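Local coordinates for NOL1/NOP2/sun family protein (Enterococcus faecium, PDB 3M4X) that probably methylates ribosomal RNA, carrying a Rossmann-like methyltransferase domain of the RsmB/RsmF family followed by C-terminal domains that include an RNA-binding PUA-like one, at residues S265-R270 / H288-E293; N349-E354 / L374-K379. All coordinates share one frame; numbering follows the deposited sequence.

Contact 1 of 2, residues S265-R270 / H288-E293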
loop_
_atom_site.group_PDB
_atom_site.type_symbol
_atom_site.label_atom_id
_atom_site.label_comp_id
_atom_site.label_asym_id
_atom_site.label_seq_id
_atom_site.Cartn_x
_atom_site.Cartn_y
_atom_site.Cartn_z
ATOM N N SER A 265 -9.820 18.351 -11.535
ATOM C CA SER A 265 -11.218 18.086 -11.858
ATOM C C SER A 265 -11.351 16.701 -12.471
ATOM O O SER A 265 -10.422 16.196 -13.107
ATOM C CB SER A 265 -11.781 19.143 -12.803
ATOM O OG SER A 265 -12.249 20.260 -12.075
ATOM N N VAL A 266 -12.506 16.086 -12.270
ATOM C CA VAL A 266 -12.716 14.717 -12.704
ATOM C C VAL A 266 -14.163 14.533 -13.047
ATOM O O VAL A 266 -14.987 15.402 -12.767
ATOM C CB VAL A 266 -12.362 13.709 -11.588
ATOM C CG1 VAL A 266 -10.884 13.396 -11.599
ATOM C CG2 VAL A 266 -12.806 14.240 -10.222
ATOM N N SER A 267 -14.474 13.393 -13.652
ATOM C CA SER A 267 -15.859 13.010 -13.885
ATOM C C SER A 267 -16.493 12.524 -12.579
ATOM O O SER A 267 -15.804 12.275 -11.585
ATOM C CB SER A 267 -15.943 11.922 -14.953
ATOM O OG SER A 267 -15.356 12.362 -16.164
ATOM N N SER A 268 -17.807 12.374 -12.591
ATOM C CA SER A 268 -18.534 12.076 -11.376
ATOM C C SER A 268 -19.436 10.872 -11.580
ATOM O O SER A 268 -19.737 10.507 -12.711
ATOM C CB SER A 268 -19.364 13.290 -10.984
ATOM O OG SER A 268 -20.688 13.136 -11.448
ATOM N N GLY A 269 -19.858 10.237 -10.493
ATOM C CA GLY A 269 -20.867 9.199 -10.590
ATOM C C GLY A 269 -22.143 9.783 -11.191
ATOM O O GLY A 269 -22.386 10.987 -11.101
ATOM N N ARG A 270 -22.962 8.940 -11.812
ATOM C CA ARG A 270 -24.167 9.425 -12.490
ATOM C C ARG A 270 -25.421 9.029 -11.732
ATOM O O ARG A 270 -25.684 7.851 -11.544
ATOM C CB ARG A 270 -24.224 8.902 -13.927
ATOM C CG ARG A 270 -22.913 9.105 -14.687
ATOM C CD ARG A 270 -23.092 8.918 -16.195
ATOM N NE ARG A 270 -21.881 9.287 -16.930
ATOM C CZ ARG A 270 -21.831 9.514 -18.241
ATOM N NH1 ARG A 270 -22.933 9.414 -18.984
ATOM N NH2 ARG A 270 -20.674 9.845 -18.810
ATOM N N HIS A 288 -11.236 8.372 -21.979
ATOM C CA HIS A 288 -11.373 9.293 -23.096
ATOM C C HIS A 288 -11.485 10.748 -22.642
ATOM O O HIS A 288 -11.472 11.662 -23.464
ATOM C CB HIS A 288 -12.580 8.907 -23.952
ATOM C CG HIS A 288 -13.893 9.008 -23.236
ATOM N ND1 HIS A 288 -14.275 8.122 -22.249
ATOM C CD2 HIS A 288 -14.916 9.882 -23.375
ATOM C CE1 HIS A 288 -15.477 8.452 -21.809
ATOM N NE2 HIS A 288 -15.888 9.514 -22.477
ATOM N N LYS A 289 -11.563 10.947 -21.330
ATOM C CA LYS A 289 -11.973 12.221 -20.748
ATOM C C LYS A 289 -10.934 12.726 -19.760
ATOM O O LYS A 289 -10.546 13.892 -19.784
ATOM C CB LYS A 289 -13.291 12.031 -19.985
ATOM C CG LYS A 289 -14.464 12.849 -20.487
ATOM C CD LYS A 289 -15.592 12.784 -19.470
ATOM C CE LYS A 289 -16.784 13.665 -19.831
ATOM N NZ LYS A 289 -17.749 13.735 -18.690
ATOM N N ASP A 290 -10.515 11.829 -18.872
ATOM C CA ASP A 290 -9.633 12.162 -17.766
ATOM C C ASP A 290 -8.290 11.500 -17.972
ATOM O O ASP A 290 -8.070 10.822 -18.968
ATOM C CB ASP A 290 -10.227 11.659 -16.453
ATOM C CG ASP A 290 -11.633 12.147 -16.227
ATOM O OD1 ASP A 290 -11.842 13.376 -16.243
ATOM O OD2 ASP A 290 -12.532 11.301 -16.042
ATOM N N GLN A 291 -7.391 11.692 -17.015
ATOM C CA GLN A 291 -6.101 11.025 -17.054
ATOM C C GLN A 291 -6.215 9.639 -16.432
ATOM O O GLN A 291 -6.967 9.444 -15.482
ATOM C CB GLN A 291 -5.053 11.867 -16.331
ATOM C CG GLN A 291 -4.648 13.075 -17.134
ATOM C CD GLN A 291 -4.387 12.700 -18.580
ATOM O OE1 GLN A 291 -3.747 11.681 -18.860
ATOM N NE2 GLN A 291 -4.896 13.512 -19.510
ATOM N N GLY A 292 -5.494 8.672 -16.983
ATOM C CA GLY A 292 -5.470 7.343 -16.406
ATOM C C GLY A 292 -6.420 6.336 -17.024
ATOM O O GLY A 292 -7.182 6.644 -17.940
ATOM N N GLU A 293 -6.397 5.131 -16.468
ATOM C CA GLU A 293 -7.018 3.975 -17.081
ATOM C C GLU A 293 -8.525 3.844 -16.868
ATOM O O GLU A 293 -9.254 3.406 -17.768
ATOM C CB GLU A 293 -6.291 2.715 -16.620
ATOM C CG GLU A 293 -4.874 2.646 -17.174
ATOM C CD GLU A 293 -4.858 2.764 -18.691
ATOM O OE1 GLU A 293 -4.249 3.717 -19.225
ATOM O OE2 GLU A 293 -5.485 1.909 -19.347
#
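Ser267 and Asp290 carry the polar part of this contact. The serine hydroxyl donates a hydrogen bond from OG to Asp290 OD2, 3.0 Å long, and meets that oxygen on its syn side, where the second carboxylate oxygen lies. OD2 also accepts the backbone N-H of Trp286, so two donors grip one oxygen and probably fix the rotation of the carboxylate. Serine suits the place because a one-carbon arm carries its hydroxyl straight to the carboxylate; OG lies anti to the carbonyl carbon (chi1 -58°), turned to Asp290.

The remaining contacts are van der Waals in kind. Lys289 runs extended past the serine, and its CD comes to 3.3 Å from Ser267 OG, so the aliphatic part of the lysine does the touching. On the other flank Asp290 OD1 lies 3.9 Å from Val266 CA.

The contact is small, burying 173 Å² at the protein surface. Strand 267-268 pairs with strand 283-285, Ser267 bonding through its backbone to Arg284, and the loop 288-293 leads from 283-285 into strand 295-302. Tyr66 packs against both Val266 and Asp290, while His288 reaches helix 24-33, touching Asp26 and Ala30.

Contact 2 of 2, residues N349-E354 / L374-K379; sequences NDHLWE and LGDFKK
His351 and Asp376 stand side by side on one face of an antiparallel strand pair, their side chains pointing the same way. The ring donates from ND1 to Asp376 OD1 at 2.5 Å, a very short and nearly straight bond (171° at the hydrogen). The carboxylate carbon lies in the ring plane at its edge, although the two flat groups are turned 48° apart. Asn349 O sits over the centre of one ring face, and His351 also meets the ring of His373.

The other face is mainly apolar. Leu352 has CG anti to its backbone N (chi1 -175°) and crosses Leu374 obliquely, CD2 lying 4.0 Å from Leu374 CD1. Its CB is 4.1 Å from Phe377 CE1, these two side chains also crossing at a slant. Gly375, directly opposite Leu352, adds no side chain there. Glu354 lays its CB 3.9 Å from Leu374 CD1, while its buried carboxylate is satisfied by Tyr339 OH and the backbone N-H groups of Thr342 and Gly343. Trp330 of helix 324-336 touches both leucines.

Backbone bonds set the register: Leu352 N to Gly375 O (2.8 Å), Leu374 N to Leu352 O (2.9 Å) and Phe377 N to Asp350 O (2.9 Å). His351 and Asp376 are thus a non-hydrogen-bonded pair, where facing side chains come close. This is the central pairing of a four-stranded antiparallel sheet in sequential strand order, with helix 324-336 packed on its mainly apolar face, in the first C-terminal domain of the RsmF family.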
loop_
_atom_site.group_PDB
_atom_site.type_symbol
_atom_site.label_atom_id
_atom_site.label_comp_id
_atom_site.label_asym_id
_atom_site.label_seq_id
_atom_site.Cartn_x
_atom_site.Cartn_y
_atom_site.Cartn_z
ATOM N N ASN A 349 9.912 -17.188 16.644
ATOM C CA ASN A 349 10.955 -17.809 15.823
ATOM C C ASN A 349 12.278 -17.049 15.848
ATOM O O ASN A 349 13.013 -17.046 14.853
ATOM C CB ASN A 349 10.493 -17.939 14.368
ATOM C CG ASN A 349 9.668 -19.180 14.125
ATOM O OD1 ASN A 349 9.523 -20.025 15.008
ATOM N ND2 ASN A 349 9.127 -19.303 12.919
ATOM N N ASP A 350 12.567 -16.401 16.974
ATOM C CA ASP A 350 13.798 -15.629 17.148
ATOM C C ASP A 350 13.782 -14.313 16.369
ATOM O O ASP A 350 14.773 -13.577 16.344
ATOM C CB ASP A 350 15.026 -16.456 16.760
ATOM C CG ASP A 350 15.074 -17.786 17.468
ATOM O OD1 ASP A 350 14.922 -18.816 16.773
ATOM O OD2 ASP A 350 15.253 -17.799 18.709
ATOM N N HIS A 351 12.655 -14.033 15.728
ATOM C CA HIS A 351 12.432 -12.753 15.090
ATOM C C HIS A 351 11.939 -11.759 16.141
ATOM O O HIS A 351 10.917 -11.994 16.791
ATOM C CB HIS A 351 11.385 -12.877 13.977
ATOM C CG HIS A 351 11.743 -13.853 12.897
ATOM N ND1 HIS A 351 12.986 -13.893 12.306
ATOM C CD2 HIS A 351 11.005 -14.809 12.280
ATOM C CE1 HIS A 351 13.005 -14.837 11.380
ATOM N NE2 HIS A 351 11.812 -15.408 11.346
ATOM N N LEU A 352 12.662 -10.653 16.301
ATOM C CA LEU A 352 12.235 -9.579 17.191
ATOM C C LEU A 352 11.344 -8.585 16.438
ATOM O O LEU A 352 11.715 -8.086 15.378
ATOM C CB LEU A 352 13.453 -8.865 17.775
ATOM C CG LEU A 352 13.216 -7.788 18.828
ATOM C CD1 LEU A 352 12.498 -8.379 20.036
ATOM C CD2 LEU A 352 14.546 -7.173 19.248
ATOM N N TRP A 353 10.168 -8.305 16.987
ATOM C CA TRP A 353 9.214 -7.422 16.339
ATOM C C TRP A 353 8.854 -6.300 17.269
ATOM O O TRP A 353 8.784 -6.479 18.481
ATOM C CB TRP A 353 7.924 -8.174 15.996
ATOM C CG TRP A 353 8.068 -9.148 14.898
ATOM C CD1 TRP A 353 8.382 -10.472 15.008
ATOM C CD2 TRP A 353 7.883 -8.890 13.507
ATOM N NE1 TRP A 353 8.414 -11.051 13.762
ATOM C CE2 TRP A 353 8.119 -10.096 12.821
ATOM C CE3 TRP A 353 7.555 -7.752 12.764
ATOM C CZ2 TRP A 353 8.030 -10.197 11.441
ATOM C CZ3 TRP A 353 7.469 -7.856 11.396
ATOM C CH2 TRP A 353 7.707 -9.065 10.748
ATOM N N GLU A 354 8.589 -5.137 16.698
ATOM C CA GLU A 354 8.079 -4.036 17.487
ATOM C C GLU A 354 6.687 -3.785 16.967
ATOM O O GLU A 354 6.515 -3.417 15.804
ATOM C CB GLU A 354 8.953 -2.794 17.318
ATOM C CG GLU A 354 8.414 -1.558 18.021
ATOM C CD GLU A 354 9.309 -0.359 17.833
ATOM O OE1 GLU A 354 10.496 -0.553 17.500
ATOM O OE2 GLU A 354 8.828 0.777 18.009
ATOM N N LEU A 374 12.707 -5.939 13.781
ATOM C CA LEU A 374 13.928 -5.282 14.250
ATOM C C LEU A 374 15.192 -6.079 13.925
ATOM O O LEU A 374 16.241 -5.500 13.627
ATOM C CB LEU A 374 13.852 -5.017 15.756
ATOM C CG LEU A 374 12.796 -4.001 16.204
ATOM C CD1 LEU A 374 12.680 -3.968 17.710
ATOM C CD2 LEU A 374 13.095 -2.611 15.669
ATOM N N GLY A 375 15.088 -7.403 13.994
ATOM C CA GLY A 375 16.204 -8.278 13.686
ATOM C C GLY A 375 15.986 -9.697 14.189
ATOM O O GLY A 375 14.903 -10.034 14.680
ATOM N N ASP A 376 17.022 -10.526 14.061
ATOM C CA ASP A 376 16.949 -11.931 14.445
ATOM C C ASP A 376 18.027 -12.289 15.449
ATOM O O ASP A 376 19.182 -11.874 15.326
ATOM C CB ASP A 376 17.100 -12.845 13.229
ATOM C CG ASP A 376 15.964 -12.695 12.250
ATOM O OD1 ASP A 376 14.868 -12.311 12.697
ATOM O OD2 ASP A 376 16.162 -12.956 11.045
ATOM N N PHE A 377 17.641 -13.077 16.440
ATOM C CA PHE A 377 18.599 -13.638 17.368
ATOM C C PHE A 377 19.178 -14.900 16.756
ATOM O O PHE A 377 18.473 -15.660 16.091
ATOM C CB PHE A 377 17.917 -13.976 18.684
ATOM C CG PHE A 377 17.363 -12.781 19.408
ATOM C CD1 PHE A 377 15.990 -12.562 19.456
ATOM C CD2 PHE A 377 18.211 -11.893 20.059
ATOM C CE1 PHE A 377 15.474 -11.483 20.133
ATOM C CE2 PHE A 377 17.704 -10.809 20.742
ATOM C CZ PHE A 377 16.334 -10.601 20.775
ATOM N N LYS A 378 20.470 -15.112 16.962
ATOM C CA LYS A 378 21.093 -16.356 16.542
ATOM C C LYS A 378 22.017 -16.876 17.633
ATOM O O LYS A 378 21.797 -16.620 18.820
ATOM C CB LYS A 378 21.837 -16.181 15.214
ATOM C CG LYS A 378 20.912 -15.903 14.038
ATOM C CD LYS A 378 21.597 -16.144 12.708
ATOM C CE LYS A 378 20.646 -15.886 11.549
ATOM N NZ LYS A 378 21.276 -16.188 10.231
ATOM N N LYS A 379 23.043 -17.612 17.226
ATOM C CA LYS A 379 24.026 -18.148 18.157
ATOM C C LYS A 379 24.697 -17.026 18.948
ATOM O O LYS A 379 25.592 -16.346 18.444
ATOM C CB LYS A 379 25.058 -18.976 17.388
ATOM C CG LYS A 379 24.753 -19.055 15.894
ATOM C CD LYS A 379 25.361 -20.282 15.235
ATOM C CE LYS A 379 24.869 -20.417 13.797
ATOM N NZ LYS A 379 25.308 -21.693 13.167
#

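Overall arrangement
From the N terminus, the chain first passes through the RsmF-type N-terminal region and the parallel strands of the Rossmann-like methyltransferase sheet. Contact 1 then closes a loop of 17 residues that includes strand 283-285, before strand 295-302 returns to the same sheet. After helix 324-336, contact 2 closes a second loop, of 19 residues, which carries strand 367-370 over to strand 158-161 of the methyltransferase sheet before returning as 372-378. The loops follow in series and neither nest nor cross. The contact centres lie about 48 Å apart on opposite sides of the chain's centre: contact 1 pins a surface loop to the edge of the methyltransferase sheet, contact 2 is a buried pairing inside the C-terminal sheet.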